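Local coordinates for UPF0141 protein yjdB (Campylobacter jejuni subsp. jejuni HB93-13, PDB 4TN0), which is a phosphoethanolamine transferase with a zinc-containing periplasmic domain, required for polymyxin resistance and motility, at residues G240-Y243 against A244-P247; E26-A30 against A31-L35. All blocks are in the same frame, centred on the assembly; numbering follows the deposited sequence.

Contact 1: residues G240-Y243 against A244-P247; sequences GMPY and AIAP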
loop_
_atom_site.group_PDB
_atom_site.type_symbol
_atom_site.label_atom_id
_atom_site.label_comp_id
_atom_site.label_asym_id
_atom_site.label_seq_id
_atom_site.Cartn_x
_atom_site.Cartn_y
_atom_site.Cartn_z
ATOM N N GLY A 240 12.382 -5.207 -10.434
ATOM C CA GLY A 240 11.980 -6.167 -11.431
ATOM C C GLY A 240 12.907 -7.359 -11.635
ATOM O O GLY A 240 12.769 -8.058 -12.639
ATOM N N MET A 241 13.848 -7.591 -10.718
ATOM C CA MET A 241 14.718 -8.781 -10.808
ATOM C C MET A 241 13.864 -10.041 -10.539
ATOM O O MET A 241 12.971 -10.010 -9.690
ATOM C CB MET A 241 15.886 -8.666 -9.812
ATOM C CG MET A 241 16.881 -9.832 -9.841
ATOM S SD MET A 241 18.388 -9.618 -8.846
ATOM C CE MET A 241 19.319 -8.453 -9.837
ATOM N N PRO A 242 14.101 -11.143 -11.271
ATOM C CA PRO A 242 13.243 -12.328 -11.011
ATOM C C PRO A 242 13.163 -12.688 -9.515
ATOM O O PRO A 242 14.171 -12.693 -8.808
ATOM C CB PRO A 242 13.904 -13.429 -11.831
ATOM C CG PRO A 242 14.547 -12.646 -13.017
ATOM C CD PRO A 242 15.027 -11.345 -12.401
ATOM N N TYR A 243 11.949 -12.898 -9.035
ATOM C CA TYR A 243 11.688 -12.979 -7.611
ATOM C C TYR A 243 12.604 -13.916 -6.865
ATOM O O TYR A 243 13.108 -13.564 -5.803
ATOM C CB TYR A 243 10.231 -13.410 -7.390
ATOM C CG TYR A 243 9.724 -13.152 -5.984
ATOM C CD1 TYR A 243 9.891 -14.085 -4.963
ATOM C CD2 TYR A 243 9.147 -11.932 -5.665
ATOM C CE1 TYR A 243 9.433 -13.821 -3.674
ATOM C CE2 TYR A 243 8.699 -11.663 -4.402
ATOM C CZ TYR A 243 8.847 -12.593 -3.405
ATOM O OH TYR A 243 8.380 -12.266 -2.147
ATOM N N ALA A 244 12.820 -15.107 -7.431
ATOM C CA ALA A 244 13.561 -16.159 -6.751
ATOM C C ALA A 244 15.042 -15.769 -6.503
ATOM O O ALA A 244 15.665 -16.241 -5.544
ATOM C CB ALA A 244 13.457 -17.473 -7.541
ATOM N N ILE A 245 15.603 -14.893 -7.328
ATOM C CA ILE A 245 16.985 -14.531 -7.090
ATOM C C ILE A 245 17.090 -13.114 -6.566
ATOM O O ILE A 245 18.184 -12.643 -6.303
ATOM C CB ILE A 245 17.860 -14.633 -8.346
ATOM C CG1 ILE A 245 17.470 -13.549 -9.357
ATOM C CG2 ILE A 245 17.766 -15.988 -8.957
ATOM C CD1 ILE A 245 18.390 -13.469 -10.579
ATOM N N ALA A 246 15.952 -12.440 -6.396
ATOM C CA ALA A 246 15.965 -11.024 -6.030
ATOM C C ALA A 246 16.474 -10.816 -4.609
ATOM O O ALA A 246 16.185 -11.610 -3.728
ATOM C CB ALA A 246 14.548 -10.420 -6.178
ATOM N N PRO A 247 17.218 -9.724 -4.373
ATOM C CA PRO A 247 17.592 -9.368 -2.997
ATOM C C PRO A 247 16.364 -8.925 -2.196
ATOM O O PRO A 247 15.363 -8.450 -2.774
ATOM C CB PRO A 247 18.558 -8.189 -3.185
ATOM C CG PRO A 247 18.139 -7.580 -4.479
ATOM C CD PRO A 247 17.653 -8.710 -5.349
#
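Met241 and Pro242 meet Ile245, Ala246 and Pro247 in a surface loop that doubles back on itself between strand 237-238 and the short helix 248-251 of this alkaline phosphatase-like domain. The motif is two overlapping beta turns, the second of type I. In the first, Ile245 N donates to Pro242 O at 3.0 Å, with Tyr243 and Ala244 at the corner; in the second, Ala246 N donates to Tyr243 O at 3.1 Å across Ala244 and Ile245. The methyl of Ala246 lies against this reversal, with CB 3.5 Å from both Pro242 O and Tyr243 O, the acceptors of the two turns.

The apolar side of the bend is built on Met241. With CG anti to the backbone N (chi1 -178°), the chain runs out extended past Ile245 and crosses it at about a right angle, Met241 CG lying 3.8 Å from Ile245 CG1. The pyrrolidine of Pro242 flanks the same branch more loosely, its CB 4.3 Å from Ile245 CG1. Tyr243 leaves the turn in another direction: its side chain touches Thr63 and Arg78, and its hydroxyl is hydrogen-bonded to Ser60 O. The loop is further tied to the body of the domain through the backbone of Met241, whose O accepts from Thr63 OG1 and whose N donates to Gln250 OE1. The same extended course of the methionine, anti at chi2 (172°) as well as at chi1, brings the sulfur beside the second proline, Met241 SD 3.7 Å from Pro247 CD.

Contact 2: residues E26-A30 against A31-L35; sequences ETARA and ANYSL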
loop_
_atom_site.group_PDB
_atom_site.type_symbol
_atom_site.label_atom_id
_atom_site.label_comp_id
_atom_site.label_asym_id
_atom_site.label_seq_id
_atom_site.Cartn_x
_atom_site.Cartn_y
_atom_site.Cartn_z
ATOM N N GLU A 26 4.482 2.634 -3.876
ATOM C CA GLU A 26 5.247 2.439 -5.088
ATOM C C GLU A 26 6.736 2.486 -4.755
ATOM O O GLU A 26 7.228 3.505 -4.252
ATOM C CB GLU A 26 4.874 3.498 -6.140
ATOM C CG GLU A 26 5.756 3.466 -7.389
ATOM C CD GLU A 26 5.564 2.188 -8.174
ATOM O OE1 GLU A 26 4.637 2.123 -9.018
ATOM O OE2 GLU A 26 6.316 1.227 -7.906
ATOM N N THR A 27 7.419 1.360 -4.988
ATOM C CA THR A 27 8.881 1.258 -4.974
ATOM C C THR A 27 9.502 1.397 -3.556
ATOM O O THR A 27 10.716 1.214 -3.346
ATOM C CB THR A 27 9.472 2.314 -5.987
ATOM O OG1 THR A 27 8.975 2.031 -7.312
ATOM C CG2 THR A 27 10.978 2.328 -6.012
ATOM N N ALA A 28 8.667 1.692 -2.565
ATOM C CA ALA A 28 9.174 1.789 -1.195
ATOM C C ALA A 28 9.608 0.417 -0.649
ATOM O O ALA A 28 8.881 -0.580 -0.774
ATOM C CB ALA A 28 8.132 2.411 -0.285
ATOM N N ARG A 29 10.777 0.395 -0.011
ATOM C CA ARG A 29 11.342 -0.821 0.505
ATOM C C ARG A 29 11.440 -0.676 2.008
ATOM O O ARG A 29 11.709 0.414 2.507
ATOM C CB ARG A 29 12.723 -1.095 -0.105
ATOM C CG ARG A 29 13.888 -0.319 0.506
ATOM C CD ARG A 29 15.147 -0.429 -0.359
ATOM N NE ARG A 29 16.335 0.012 0.366
ATOM C CZ ARG A 29 17.581 -0.062 -0.102
ATOM N NH1 ARG A 29 17.816 -0.552 -1.310
ATOM N NH2 ARG A 29 18.595 0.349 0.642
ATOM N N ALA A 30 11.224 -1.787 2.715
ATOM C CA ALA A 30 11.122 -1.812 4.175
ATOM C C ALA A 30 12.416 -1.417 4.885
ATOM O O ALA A 30 12.372 -0.790 5.944
ATOM C CB ALA A 30 10.671 -3.209 4.645
ATOM N N ALA A 31 13.557 -1.826 4.323
ATOM C CA ALA A 31 14.877 -1.624 4.933
ATOM C C ALA A 31 15.179 -0.154 5.234
ATOM O O ALA A 31 16.126 0.153 5.956
ATOM C CB ALA A 31 15.973 -2.206 4.037
ATOM N N ASN A 32 14.417 0.759 4.642
ATOM C CA ASN A 32 14.669 2.188 4.854
ATOM C C ASN A 32 13.544 2.847 5.645
ATOM O O ASN A 32 13.310 4.042 5.542
ATOM C CB ASN A 32 14.872 2.915 3.530
ATOM C CG ASN A 32 16.209 2.602 2.888
ATOM O OD1 ASN A 32 16.586 1.442 2.733
ATOM N ND2 ASN A 32 16.928 3.638 2.509
ATOM N N TYR A 33 12.821 2.040 6.405
ATOM C CA TYR A 33 11.794 2.541 7.302
ATOM C C TYR A 33 12.354 2.630 8.730
ATOM O O TYR A 33 12.899 1.660 9.265
ATOM C CB TYR A 33 10.537 1.659 7.211
ATOM C CG TYR A 33 9.650 2.107 6.073
ATOM C CD1 TYR A 33 10.082 2.006 4.753
ATOM C CD2 TYR A 33 8.394 2.679 6.317
ATOM C CE1 TYR A 33 9.293 2.452 3.703
ATOM C CE2 TYR A 33 7.587 3.123 5.272
ATOM C CZ TYR A 33 8.054 3.016 3.965
ATOM O OH TYR A 33 7.285 3.446 2.914
ATOM N N SER A 34 12.327 3.833 9.296
ATOM C CA SER A 34 12.805 4.020 10.663
ATOM C C SER A 34 11.840 3.376 11.674
ATOM O O SER A 34 12.242 3.018 12.781
ATOM C CB SER A 34 13.022 5.506 10.963
ATOM O OG SER A 34 11.861 6.276 10.675
ATOM N N LEU A 35 10.576 3.218 11.280
ATOM C CA LEU A 35 9.583 2.457 12.053
ATOM C C LEU A 35 10.053 1.031 12.302
ATOM O O LEU A 35 9.586 0.358 13.224
ATOM C CB LEU A 35 8.224 2.443 11.329
ATOM C CG LEU A 35 7.304 3.661 11.522
ATOM C CD1 LEU A 35 6.237 3.766 10.425
ATOM C CD2 LEU A 35 6.648 3.672 12.894
#
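Tyr33 turns one edge of its ring to the carbonyl oxygen of Arg29 and the methyl of Ala28, and here the atoms are close: Tyr33 CD1 is 3.2 Å from Arg29 O, while Tyr33 OH lies 3.5 Å from Ala28 CB. Both partners lie near the ring plane. The ring reaches that place with CG anti to its carbonyl carbon (chi1 -85°). Leu197 of helix 186-211 and Pro254 and Ile256 of strand 252-259 also touch this side chain, and its hydroxyl is hydrogen-bonded to Tyr223 OH.

The backbone at Ala30 and Ala31 makes a short 3-10 turn. Tyr33 N donates to Ala30 O at 2.9 Å, whereas the preceding bond, Asn32 N to Arg29 O, is long at 3.5 Å and weak. This turn belongs to the loop that follows strand 18-24 of the alkaline phosphatase-like sheet, and near the start of the same loop stands Glu26, whose OE2 is a zinc ligand and also accepts from Thr27 OG1 at 2.8 Å.

Arg29 extends from CG to NE and takes hold of Asn32 side-on, with two nitrogens on one oxygen: NE is 2.8 Å and NH2 3.1 Å from Asn32 OD1. The oxygen lies in the guanidinium plane, yet the two planar groups are steeply inclined, 69° apart, and both donors come from the same face of the amide. NE stands well above that plane and NH2 is only tilted from it. A salt bridge from Arg29 NH1 to Glu233 gives the guanidinium a second hold. The packing is looser at Ala31, a partly exposed residue whose CB comes no nearer to the arginine side chain than 4.3 Å, at Arg29 NE.

Contacts 1 and 2 do not touch: their centres are about 17 Å apart and their nearest atoms about 8 Å, with contact 2 coming first along the chain. They relate to the zinc site differently. Segment 26-30 carries Glu26, which binds the metal together with phosphorylated Thr65, Asp226 and His227. Contact 1 contributes no ligand; the side chain of Tyr243 stops about 12 Å from the zinc, although it touches Thr63, close in sequence to the phosphorylated threonine. Contact 2 is buried, its centre about 12 Å from the centre of the chain, whereas contact 1 sits at the surface about 20 Å from it.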